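Local coordinates for protein Lys-gingipain W83 (Porphyromonas gingivalis, PDB 6I9A) that cleaves proteins after lysine as a cysteine endopeptidase, and may act as a virulence factor in periodontal disease, at residues M144-Y149 and K238-F242; E183-T187 and P367-M371; S218-W222 and Y256-F261; C248-Q253 and Y276-N282. All coordinates share one frame; numbering follows the deposited sequence. Where two conformers were deposited one is given.

In the fold
All four contacts lie in the C25 peptidase domain, around the mixed sheet that contains strands 152-157, 210-214, 242-247 and 273-279. Contacts 3 and 4 touch, with centres about 9 Å apart, and build the region around the catalytic cysteine beyond the carboxyl ends of the parallel strands. Contact 1 joins loops entering strands 152-157 and 242-247, its centre about 26 Å from that of contact 4. It touches contact 2, about 14 Å away between centres, where the chain leaves toward the Ig-like domain, so loops far apart in sequence meet at both ends of one sheet. Along the sequence contact 1 closes before contact 4 opens, and the segments of contact 2 enclose contacts 3 and 4.

Contact 1: residues M144-Y149 and K238-F242; sequences MPDKSY and KDKYF
Tyr-149 lays one ring face over the backbone of Lys-240, joining two loops that enter parallel strands of one sheet, 152-157 and 242-247, in the caspase-like alpha/beta fold of clan CD peptidases. Here the packing is close. Lys-240 CA sits 3.6 Å from the centroid of the Tyr-149 ring, nearly on its normal, in a CH-pi contact, and Lys-240 CB approaches Tyr-149 CD2 to 3.7 Å. The phenol hydroxyl is gripped as well: Tyr-149 OH donates to Tyr-241 O at 2.7 Å, an oxygen lying near the plane of the ring at its edge. One water donates to that same hydroxyl and accepts from Tyr-241 N. A second water links Asp-146 N to Asp-239 O.

The outer side is looser. Pro-145 meets Asp-239 at about a right angle, its CD reaching Asp-239 OD2 at 3.5 Å. The opposite charges of Asp-146 and Lys-240 do not pair, since Asp-146 OD2 remains 5.0 Å from Lys-240 NZ; that ammonium group bonds to Thr-206 O instead. Asp-146 is occupied within its own loop, where Ser-148 OG donates to the syn lone pair of its OD1. Within the other loop, Asp-239 N donates to Tyr-241 OH at 2.9 Å.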
# COMPACT_ATOMS: atom_id res chain seq x y z
N MET A 144 -14.43 12.10 -1.04
CA MET A 144 -13.85 13.40 -1.37
C MET A 144 -14.81 14.19 -2.27
O MET A 144 -15.44 13.60 -3.17
CB MET A 144 -12.47 13.21 -2.05
CG MET A 144 -12.51 12.53 -3.41
SD MET A 144 -12.75 10.72 -3.41
CE MET A 144 -11.16 10.10 -2.83
N PRO A 145 -14.86 15.54 -2.09
CA PRO A 145 -15.73 16.38 -2.97
C PRO A 145 -15.15 16.72 -4.36
O PRO A 145 -15.90 17.21 -5.23
CB PRO A 145 -15.90 17.66 -2.16
CG PRO A 145 -14.65 17.78 -1.35
CD PRO A 145 -14.27 16.32 -0.98
N ASP A 146 -13.83 16.54 -4.57
CA ASP A 146 -13.22 16.78 -5.89
C ASP A 146 -12.59 15.45 -6.35
O ASP A 146 -11.35 15.37 -6.36
CB ASP A 146 -12.20 17.96 -5.91
CG ASP A 146 -11.55 18.17 -7.30
OD1 ASP A 146 -12.10 17.67 -8.28
OD2 ASP A 146 -10.45 18.84 -7.38
N LYS A 147 -13.41 14.57 -6.99
CA LYS A 147 -12.83 13.28 -7.50
C LYS A 147 -11.95 13.49 -8.73
O LYS A 147 -11.16 12.60 -9.05
CB LYS A 147 -13.94 12.24 -7.76
CG LYS A 147 -14.67 11.95 -6.45
CD LYS A 147 -15.83 11.03 -6.64
CE LYS A 147 -16.38 10.53 -5.32
NZ LYS A 147 -16.99 11.61 -4.44
N SER A 148 -12.04 14.66 -9.38
CA SER A 148 -11.20 14.89 -10.56
C SER A 148 -9.68 14.83 -10.23
O SER A 148 -8.90 14.58 -11.14
CB SER A 148 -11.53 16.22 -11.23
OG SER A 148 -10.99 17.30 -10.51
N TYR A 149 -9.30 15.04 -8.97
CA TYR A 149 -7.87 14.99 -8.61
C TYR A 149 -7.33 13.58 -8.90
O TYR A 149 -6.12 13.41 -9.06
CB TYR A 149 -7.60 15.46 -7.19
CG TYR A 149 -7.54 14.37 -6.14
CD1 TYR A 149 -8.71 13.80 -5.62
CD2 TYR A 149 -6.33 13.89 -5.68
CE1 TYR A 149 -8.65 12.78 -4.67
CE2 TYR A 149 -6.25 12.87 -4.74
CZ TYR A 149 -7.42 12.33 -4.23
OH TYR A 149 -7.41 11.31 -3.30
N LYS A 238 -6.16 19.52 1.07
CA LYS A 238 -7.27 19.00 1.85
C LYS A 238 -8.17 18.22 0.92
O LYS A 238 -8.49 18.66 -0.19
CB LYS A 238 -8.02 20.14 2.58
CG LYS A 238 -9.24 19.64 3.38
CD LYS A 238 -9.85 20.73 4.24
CE LYS A 238 -11.20 20.30 4.78
NZ LYS A 238 -11.84 21.36 5.60
N ASP A 239 -8.56 17.01 1.38
CA ASP A 239 -9.46 16.10 0.69
C ASP A 239 -8.89 15.55 -0.62
O ASP A 239 -9.62 14.95 -1.39
CB ASP A 239 -10.82 16.76 0.43
CG ASP A 239 -11.63 17.17 1.65
OD1 ASP A 239 -11.37 16.66 2.74
OD2 ASP A 239 -12.49 18.06 1.51
N LYS A 240 -7.57 15.68 -0.84
CA LYS A 240 -6.96 15.23 -2.10
C LYS A 240 -5.70 14.43 -1.81
O LYS A 240 -4.57 14.84 -2.13
CB LYS A 240 -6.67 16.46 -2.98
CG LYS A 240 -7.99 17.13 -3.47
CD LYS A 240 -7.69 18.37 -4.31
CE LYS A 240 -7.07 19.49 -3.52
NZ LYS A 240 -7.14 20.84 -4.21
N TYR A 241 -5.89 13.26 -1.17
CA TYR A 241 -4.77 12.51 -0.64
C TYR A 241 -4.20 11.55 -1.66
O TYR A 241 -4.89 10.88 -2.41
CB TYR A 241 -5.18 11.77 0.66
CG TYR A 241 -5.87 12.74 1.59
CD1 TYR A 241 -5.25 13.93 1.96
CD2 TYR A 241 -7.18 12.52 1.99
CE1 TYR A 241 -5.93 14.89 2.71
CE2 TYR A 241 -7.87 13.47 2.78
CZ TYR A 241 -7.23 14.65 3.13
OH TYR A 241 -7.86 15.64 3.86
N PHE A 242 -2.86 11.43 -1.64
CA PHE A 242 -2.14 10.65 -2.65
C PHE A 242 -1.34 9.48 -2.05
O PHE A 242 -1.04 9.44 -0.84
CB PHE A 242 -1.23 11.58 -3.50
CG PHE A 242 -0.34 12.53 -2.69
CD1 PHE A 242 0.83 12.09 -2.08
CD2 PHE A 242 -0.66 13.88 -2.62
CE1 PHE A 242 1.61 12.97 -1.35
CE2 PHE A 242 0.13 14.76 -1.91
CZ PHE A 242 1.26 14.32 -1.30
O HOH W 1 -11.51 16.41 -3.08
O HOH W 2 -8.72 12.24 -0.98

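Contact 2: residues E183-T187 and P367-M371; sequences EHGYT and PYRAM
Gly-185 and Ala-370 bring the two backbones closest, their CA atoms 5.3 Å apart, both residues with positive phi. Between the chains the backbone polar groups are bridged by water. One water donates to both His-184 O and Arg-369 O, and another accepts from Met-371 N while donating to Gly-185 O.

Ala-370 directs its methyl group into this junction. Ala-370 CB comes within 3.4 Å of His-184 O and 3.5 Å of Gly-185 C, an approach helped by the absence of a side chain on Gly-185. The same methyl rests over the centre of a ring: Ala-370 CB stands 3.8 Å from the centroid of the Tyr-186 ring and 5° off the normal, a well-centred CH-pi contact.

Two parts of the fold meet here: the loop before edge strand 188-192 of the catalytic sheet, and the connection from strand 357-361 to the C-terminal Ig-like domain. Arg-369 N reaches that domain by bonding to Asn-442 OD1.

Tyr-186 has its CG anti to the carbonyl carbon (chi1 -67°), which brings the phenol end up to the connection, with Tyr-186 OH 3.4 Å from Arg-369 CA. A third water, lying in the plane of the ring at its edge, joins this hydroxyl to Tyr-368 O, at 2.8 Å from Tyr-186 OH.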
# COMPACT_ATOMS: atom_id res chain seq x y z
N GLU A 183 -4.95 7.86 -22.41
CA GLU A 183 -5.61 6.62 -22.84
C GLU A 183 -6.00 5.77 -21.64
O GLU A 183 -6.91 4.92 -21.75
CB GLU A 183 -4.67 5.82 -23.79
CG GLU A 183 -4.44 6.57 -25.11
CD GLU A 183 -3.45 7.75 -25.16
OE1 GLU A 183 -2.81 8.12 -24.14
OE2 GLU A 183 -3.30 8.30 -26.28
N HIS A 184 -5.39 6.01 -20.45
CA HIS A 184 -5.75 5.33 -19.21
C HIS A 184 -6.60 6.21 -18.30
O HIS A 184 -6.88 5.84 -17.17
CB HIS A 184 -4.50 4.84 -18.46
CG HIS A 184 -3.86 3.67 -19.14
ND1 HIS A 184 -3.16 3.82 -20.31
CD2 HIS A 184 -3.91 2.35 -18.83
CE1 HIS A 184 -2.77 2.59 -20.67
NE2 HIS A 184 -3.18 1.69 -19.80
N GLY A 185 -7.04 7.35 -18.82
CA GLY A 185 -7.92 8.26 -18.08
C GLY A 185 -7.27 9.40 -17.34
O GLY A 185 -7.99 10.15 -16.68
N TYR A 186 -5.96 9.56 -17.43
CA TYR A 186 -5.30 10.66 -16.74
C TYR A 186 -5.34 11.91 -17.57
O TYR A 186 -4.80 11.93 -18.70
CB TYR A 186 -3.84 10.30 -16.40
CG TYR A 186 -3.78 9.20 -15.37
CD1 TYR A 186 -3.90 9.48 -14.01
CD2 TYR A 186 -3.54 7.88 -15.74
CE1 TYR A 186 -3.83 8.47 -13.04
CE2 TYR A 186 -3.45 6.87 -14.78
CZ TYR A 186 -3.56 7.18 -13.44
OH TYR A 186 -3.45 6.16 -12.51
N THR A 187 -6.01 12.93 -17.06
CA THR A 187 -6.17 14.20 -17.76
C THR A 187 -4.97 15.11 -17.60
O THR A 187 -4.78 16.02 -18.41
CB THR A 187 -7.42 14.95 -17.20
OG1 THR A 187 -7.25 15.18 -15.80
CG2 THR A 187 -8.71 14.15 -17.44
N PRO A 367 -5.16 1.42 -4.61
CA PRO A 367 -5.20 2.72 -5.27
C PRO A 367 -6.04 2.65 -6.53
O PRO A 367 -5.97 1.71 -7.33
CB PRO A 367 -3.72 3.03 -5.61
CG PRO A 367 -2.95 2.16 -4.62
CD PRO A 367 -3.78 0.89 -4.55
N TYR A 368 -6.79 3.75 -6.76
CA TYR A 368 -7.50 3.90 -8.03
C TYR A 368 -6.48 4.18 -9.15
O TYR A 368 -5.31 4.53 -8.89
CB TYR A 368 -8.53 5.08 -7.93
CG TYR A 368 -9.44 4.97 -6.74
CD1 TYR A 368 -10.28 3.87 -6.58
CD2 TYR A 368 -9.46 5.96 -5.76
CE1 TYR A 368 -11.12 3.76 -5.48
CE2 TYR A 368 -10.29 5.87 -4.65
CZ TYR A 368 -11.10 4.74 -4.49
OH TYR A 368 -11.89 4.57 -3.38
N ARG A 369 -6.91 3.97 -10.39
CA ARG A 369 -6.09 4.23 -11.56
C ARG A 369 -6.89 5.17 -12.43
O ARG A 369 -7.76 4.74 -13.20
CB ARG A 369 -5.74 2.94 -12.27
CG ARG A 369 -4.79 2.05 -11.48
CD ARG A 369 -4.48 0.71 -12.24
NE ARG A 369 -5.64 -0.19 -12.33
CZ ARG A 369 -5.95 -1.09 -11.40
NH1 ARG A 369 -5.27 -1.14 -10.28
NH2 ARG A 369 -7.02 -1.88 -11.56
N ALA A 370 -6.64 6.47 -12.26
CA ALA A 370 -7.47 7.56 -12.81
C ALA A 370 -8.88 7.46 -12.18
O ALA A 370 -8.98 7.09 -11.00
CB ALA A 370 -7.45 7.55 -14.34
N MET A 371 -9.95 7.91 -12.88
CA MET A 371 -11.25 7.92 -12.21
C MET A 371 -11.77 6.50 -12.03
O MET A 371 -11.97 5.78 -13.00
CB MET A 371 -12.25 8.72 -13.03
CG MET A 371 -13.61 8.84 -12.36
SD MET A 371 -13.61 9.85 -10.87
CE MET A 371 -13.31 11.48 -11.57
O HOH W 3 -6.69 3.61 -15.60
O HOH W 4 -10.33 9.21 -15.61
O HOH W 5 -3.42 7.01 -9.86

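Contact 3: residues S218-W222 and Y256-F261; sequences SETAW and YVQPCF
Glu-219 lies flat against Tyr-256 from a tight beta hairpin, whose type I turn runs from Ser-218 to Ala-221. Ser-218 opens the turn: its OG accepts from Thr-220 N, forming an ST turn, and Ser-218 also touches the bound inhibitor. At Glu-219 the side chain folds over at chi2 (91°), so that CG stands 3.6 Å from the centroid of the Tyr-256 ring and the carboxylate stacks almost parallel to it. Val-257 CG1 takes the opposite face of this ring. A water joins the polar ends, donating to Glu-219 OE2 and bonding to Tyr-256 OH.

The carbonyl of Glu-219 ties the turn to the start of helix 261-267. Glu-219 O accepts from Phe-261 N at 2.8 Å, in the carbonyl plane, directly after the N-cap Cys-260. The backbone N of that cysteine bonds to Glu-263, a calcium ligand.

Thr-220 CG2 lies 3.8 Å from Pro-259 O, while the carbonyl oxygen of Thr-220 lies at the edge of the Phe-261 ring. Ala-221 contributes backbone, with Ala-221 CA 3.7 Å from Phe-261 CD2. Last comes Trp-222, which offers its five-membered ring to Phe-261 in a face-to-face stack, centroids 4.2 Å apart and planes at 28°. The indole N-H bonds to Tyr-276 OH, and Trp-222 NE1 itself is 3.4 Å from Phe-261 CE1.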
# COMPACT_ATOMS: atom_id res chain seq x y z
N SER A 218 17.19 12.38 1.11
CA SER A 218 17.75 12.45 2.45
C SER A 218 16.69 11.91 3.42
O SER A 218 15.57 11.57 3.01
CB SER A 218 18.16 13.86 2.85
OG SER A 218 16.98 14.60 3.17
N GLU A 219 17.01 11.86 4.72
CA GLU A 219 16.03 11.33 5.68
C GLU A 219 14.79 12.16 5.73
O GLU A 219 13.73 11.64 6.07
CB GLU A 219 16.62 11.32 7.10
CG GLU A 219 17.93 10.52 7.25
CD GLU A 219 19.24 11.30 7.04
OE1 GLU A 219 19.20 12.40 6.42
OE2 GLU A 219 20.30 10.81 7.49
N THR A 220 14.90 13.46 5.39
CA THR A 220 13.79 14.40 5.56
C THR A 220 13.44 15.13 4.29
O THR A 220 12.74 16.16 4.35
CB THR A 220 14.12 15.40 6.70
OG1 THR A 220 15.33 16.09 6.36
CG2 THR A 220 14.24 14.73 8.04
N ALA A 221 13.86 14.63 3.11
CA ALA A 221 13.57 15.35 1.89
C ALA A 221 13.71 14.49 0.67
O ALA A 221 14.58 13.61 0.58
CB ALA A 221 14.50 16.57 1.71
N TRP A 222 12.94 14.84 -0.37
CA TRP A 222 13.30 14.58 -1.76
C TRP A 222 14.29 15.71 -2.06
O TRP A 222 13.95 16.89 -1.89
CB TRP A 222 12.08 14.60 -2.69
CG TRP A 222 11.17 13.45 -2.46
CD1 TRP A 222 11.43 12.28 -1.79
CD2 TRP A 222 9.88 13.28 -3.06
NE1 TRP A 222 10.37 11.42 -1.91
CE2 TRP A 222 9.40 12.01 -2.68
CE3 TRP A 222 9.07 14.11 -3.86
CZ2 TRP A 222 8.18 11.49 -3.16
CZ3 TRP A 222 7.83 13.61 -4.27
CH2 TRP A 222 7.39 12.33 -3.92
N TYR A 256 15.11 7.39 12.45
CA TYR A 256 15.95 8.57 12.46
C TYR A 256 15.63 9.44 13.69
O TYR A 256 14.54 9.35 14.29
CB TYR A 256 15.72 9.35 11.17
CG TYR A 256 16.64 10.54 10.97
CD1 TYR A 256 18.04 10.38 10.96
CD2 TYR A 256 16.13 11.80 10.67
CE1 TYR A 256 18.88 11.46 10.67
CE2 TYR A 256 16.97 12.88 10.41
CZ TYR A 256 18.34 12.71 10.45
OH TYR A 256 19.14 13.81 10.22
N VAL A 257 16.58 10.32 14.06
CA VAL A 257 16.48 11.19 15.24
C VAL A 257 15.30 12.17 15.12
O VAL A 257 14.84 12.69 16.14
CB VAL A 257 17.82 11.92 15.52
CG1 VAL A 257 18.19 12.87 14.38
CG2 VAL A 257 17.81 12.64 16.87
N GLN A 258 14.83 12.42 13.89
CA GLN A 258 13.65 13.21 13.62
C GLN A 258 12.67 12.34 12.83
O GLN A 258 13.12 11.41 12.17
CB GLN A 258 14.00 14.48 12.80
CG GLN A 258 14.97 15.45 13.52
CD GLN A 258 14.48 15.99 14.86
OE1 GLN A 258 15.29 16.31 15.74
NE2 GLN A 258 13.18 16.08 15.05
N PRO A 259 11.37 12.64 12.80
CA PRO A 259 10.48 11.88 11.92
C PRO A 259 11.00 11.96 10.47
O PRO A 259 11.39 13.04 9.96
CB PRO A 259 9.12 12.61 12.06
CG PRO A 259 9.21 13.15 13.50
CD PRO A 259 10.62 13.66 13.56
N CYS A 260 11.05 10.82 9.80
CA CYS A 260 11.56 10.84 8.45
C CYS A 260 10.51 11.38 7.48
O CYS A 260 9.33 11.52 7.82
CB CYS A 260 12.07 9.45 8.04
SG CYS A 260 10.75 8.20 7.84
N PHE A 261 10.92 11.65 6.23
CA PHE A 261 10.03 12.15 5.22
C PHE A 261 8.77 11.28 5.08
O PHE A 261 7.65 11.81 4.99
CB PHE A 261 10.82 12.20 3.89
CG PHE A 261 10.06 12.74 2.73
CD1 PHE A 261 9.27 11.90 1.93
CD2 PHE A 261 10.18 14.08 2.37
CE1 PHE A 261 8.60 12.40 0.82
CE2 PHE A 261 9.51 14.58 1.25
CZ PHE A 261 8.75 13.73 0.45
O HOH W 6 21.56 13.05 9.13

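Contact 4: residues C248-Q253 and Y276-N282; sequences CCITAQ and YIGSSPN. With H8E (benzyl-N-[(2S)-1-[[(3S)-7-amino-1-(benzylamino)-1,2-dioxoheptan-3-yl]amino]-5-(2-methyl-2-phenylhydrazinyl)-1,5-dioxopentan-2-yl]carbamate), chain I.
Thr-251 and Tyr-276 meet through their hydroxyls: Tyr-276 OH donates to Thr-251 OG1 at 2.6 Å, and Thr-251 OG1 in turn donates a hydrogen bond to a water. That water also accepts from Ser-279 N and donates to Cys-248 O, so one molecule holds two loop atoms to one backbone N-H of the strand. Pro-281 O is held from opposite faces of its plane, by Ile-250 N and by Ser-279 OG, the latter at 2.8 Å from Pro-281 O. Ser-279 O receives Ala-252 N from above its carbonyl plane. Gln-253 carries its amide out on an extended chain, and its NE2 gives Ser-280 O a nearly straight bond of 2.9 Å (169° at the hydrogen), with the oxygen in the amide plane.

Around these bonds the packing is backbone-rich. Ala-252 CB rests 3.5 Å from Gly-278 C, and Ile-250 CA directs its hydrogen at Ser-280 O, 3.3 Å away. Asn-282 lies alongside the nucleophile, with its CB 3.6 Å from Cys-249 SG, while its OD1 approaches a methyl of the inhibitor.

Cys-249 SG is bonded covalently to CBN of the inhibitor (2.0 Å), the keto carbon of the free inhibitor, consistent with a thiohemiketal, although the bond is long for C-S. Cys-249 N donates to inhibitor OAG at 2.8 Å, consistent with an oxyanion-hole N-H. A cysteine nucleophile just beyond strand 242-247, near the proposed proton donor His-216, is the active-site arrangement of clan CD peptidases.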
# COMPACT_ATOMS: atom_id res chain seq x y z
N CYS A 248 14.62 6.62 -4.01
CA CYS A 248 15.73 7.49 -3.58
C CYS A 248 16.22 7.01 -2.25
O CYS A 248 15.57 6.19 -1.57
CB CYS A 248 15.30 8.96 -3.51
SG CYS A 248 13.90 9.28 -2.41
N CYS A 249 17.33 7.53 -1.78
CA CYS A 249 17.86 7.15 -0.47
C CYS A 249 16.99 7.62 0.68
O CYS A 249 16.40 8.70 0.61
CB CYS A 249 19.25 7.77 -0.29
SG CYS A 249 20.50 7.15 -1.47
N ILE A 250 16.95 6.79 1.72
CA ILE A 250 16.74 7.02 3.16
C ILE A 250 15.50 7.84 3.57
O ILE A 250 15.35 8.03 4.80
CB ILE A 250 18.02 7.59 3.84
CG1 ILE A 250 18.43 8.98 3.30
CG2 ILE A 250 19.17 6.57 3.67
CD1 ILE A 250 19.71 9.55 3.99
N THR A 251 14.57 8.18 2.67
CA THR A 251 13.39 8.92 3.10
C THR A 251 12.45 8.12 4.00
O THR A 251 11.59 8.75 4.64
CB THR A 251 12.60 9.39 1.90
OG1 THR A 251 12.08 8.29 1.16
CG2 THR A 251 13.36 10.37 1.01
N ALA A 252 12.60 6.79 4.05
CA ALA A 252 11.76 5.95 4.92
C ALA A 252 12.61 5.41 6.05
O ALA A 252 12.29 4.37 6.62
CB ALA A 252 11.10 4.84 4.11
N GLN A 253 13.66 6.12 6.47
CA GLN A 253 14.52 5.66 7.61
C GLN A 253 13.80 6.07 8.90
O GLN A 253 14.09 7.09 9.52
CB GLN A 253 15.90 6.28 7.49
CG GLN A 253 16.91 5.50 8.37
CD GLN A 253 18.30 6.01 8.19
OE1 GLN A 253 18.88 6.67 9.09
NE2 GLN A 253 18.87 5.72 7.04
N TYR A 276 2.99 5.88 1.82
CA TYR A 276 4.31 6.21 1.23
C TYR A 276 5.10 4.95 1.08
O TYR A 276 5.15 4.12 1.99
CB TYR A 276 5.06 7.17 2.16
CG TYR A 276 6.37 7.65 1.56
CD1 TYR A 276 6.38 8.55 0.50
CD2 TYR A 276 7.59 7.16 2.02
CE1 TYR A 276 7.58 9.00 -0.06
CE2 TYR A 276 8.80 7.62 1.47
CZ TYR A 276 8.78 8.53 0.42
OH TYR A 276 9.92 8.98 -0.16
N ILE A 277 5.74 4.81 -0.09
CA ILE A 277 6.71 3.73 -0.29
C ILE A 277 8.09 4.37 -0.46
O ILE A 277 8.23 5.28 -1.30
CB ILE A 277 6.39 2.89 -1.56
CG1 ILE A 277 5.06 2.13 -1.34
CG2 ILE A 277 7.53 1.90 -1.83
CD1 ILE A 277 4.46 1.60 -2.65
N GLY A 278 9.05 3.95 0.32
CA GLY A 278 10.40 4.46 0.17
C GLY A 278 11.38 3.54 0.85
O GLY A 278 11.01 2.48 1.40
N SER A 279 12.63 3.95 0.85
CA SER A 279 13.74 3.12 1.34
C SER A 279 14.28 3.64 2.65
O SER A 279 14.47 4.84 2.85
CB SER A 279 14.86 3.16 0.31
OG SER A 279 15.94 2.31 0.71
N SER A 280 14.52 2.70 3.60
CA SER A 280 15.16 3.05 4.87
C SER A 280 16.68 3.34 4.69
O SER A 280 17.14 4.38 5.14
CB SER A 280 14.88 1.93 5.87
OG SER A 280 15.69 2.13 7.01
N PRO A 281 17.44 2.49 3.99
CA PRO A 281 18.86 2.79 3.71
C PRO A 281 18.95 3.52 2.37
O PRO A 281 17.95 3.92 1.73
CB PRO A 281 19.46 1.41 3.60
CG PRO A 281 18.39 0.62 2.84
CD PRO A 281 17.11 1.12 3.53
N ASN A 282 20.17 3.67 1.86
CA ASN A 282 20.34 4.19 0.50
C ASN A 282 19.65 3.29 -0.49
O ASN A 282 19.62 2.06 -0.31
CB ASN A 282 21.85 4.23 0.16
CG ASN A 282 22.60 5.22 1.02
OD1 ASN A 282 22.03 6.08 1.68
ND2 ASN A 282 23.94 5.15 0.98
CAQ H8E I . 21.37 13.35 0.15
CAK H8E I . 21.05 14.72 0.18
CAH H8E I . 21.27 15.51 -0.96
CAL H8E I . 21.82 14.97 -2.11
CAR H8E I . 22.14 13.62 -2.10
CBO H8E I . 21.90 12.79 -1.02
CBA H8E I . 22.30 11.44 -1.10
NBE H8E I . 21.29 10.56 -1.69
CBL H8E I . 21.60 9.46 -2.44
OAE H8E I . 22.77 9.21 -2.75
CBN H8E I . 20.43 8.59 -2.87
OAG H8E I . 19.31 9.18 -2.82
CBS H8E I . 20.74 7.82 -4.19
CBB H8E I . 19.48 7.33 -4.92
CAY H8E I . 19.78 6.69 -6.27
CAX H8E I . 18.59 5.96 -6.92
CAW H8E I . 17.54 6.93 -7.44
NAB H8E I . 16.44 6.15 -8.08
NBG H8E I . 21.67 6.70 -4.01
C H8E I . 22.86 6.56 -4.60
O H8E I . 23.38 7.37 -5.35
CA H8E I . 23.63 5.34 -4.10
N H8E I . 24.63 4.88 -5.05
CBK H8E I . 24.30 4.32 -6.24
OAD H8E I . 23.12 4.31 -6.60
OBI H8E I . 25.28 3.85 -6.92
CBD H8E I . 25.03 3.31 -8.26
CBP H8E I . 26.28 3.05 -8.97
CAS H8E I . 26.84 1.77 -9.04
CAM H8E I . 28.06 1.49 -9.74
CAI H8E I . 28.70 2.60 -10.31
CAN H8E I . 28.17 3.88 -10.18
CAT H8E I . 26.98 4.12 -9.53
CB H8E I . 24.32 5.69 -2.77
CG H8E I . 25.32 6.87 -2.90
CD H8E I . 25.69 7.42 -1.55
OE1 H8E I . 26.57 6.88 -0.88
NE2 H8E I . 24.92 8.46 -1.18
NBT H8E I . 24.98 9.02 0.10
CAA H8E I . 23.69 8.90 0.83
CBQ H8E I . 25.81 10.18 0.21
CAU H8E I . 25.59 11.16 1.18
CAO H8E I . 26.45 12.25 1.30
CAJ H8E I . 27.53 12.37 0.44
CAP H8E I . 27.75 11.43 -0.56
CAV H8E I . 26.90 10.32 -0.66
O HOH W 7 13.12 6.45 -0.41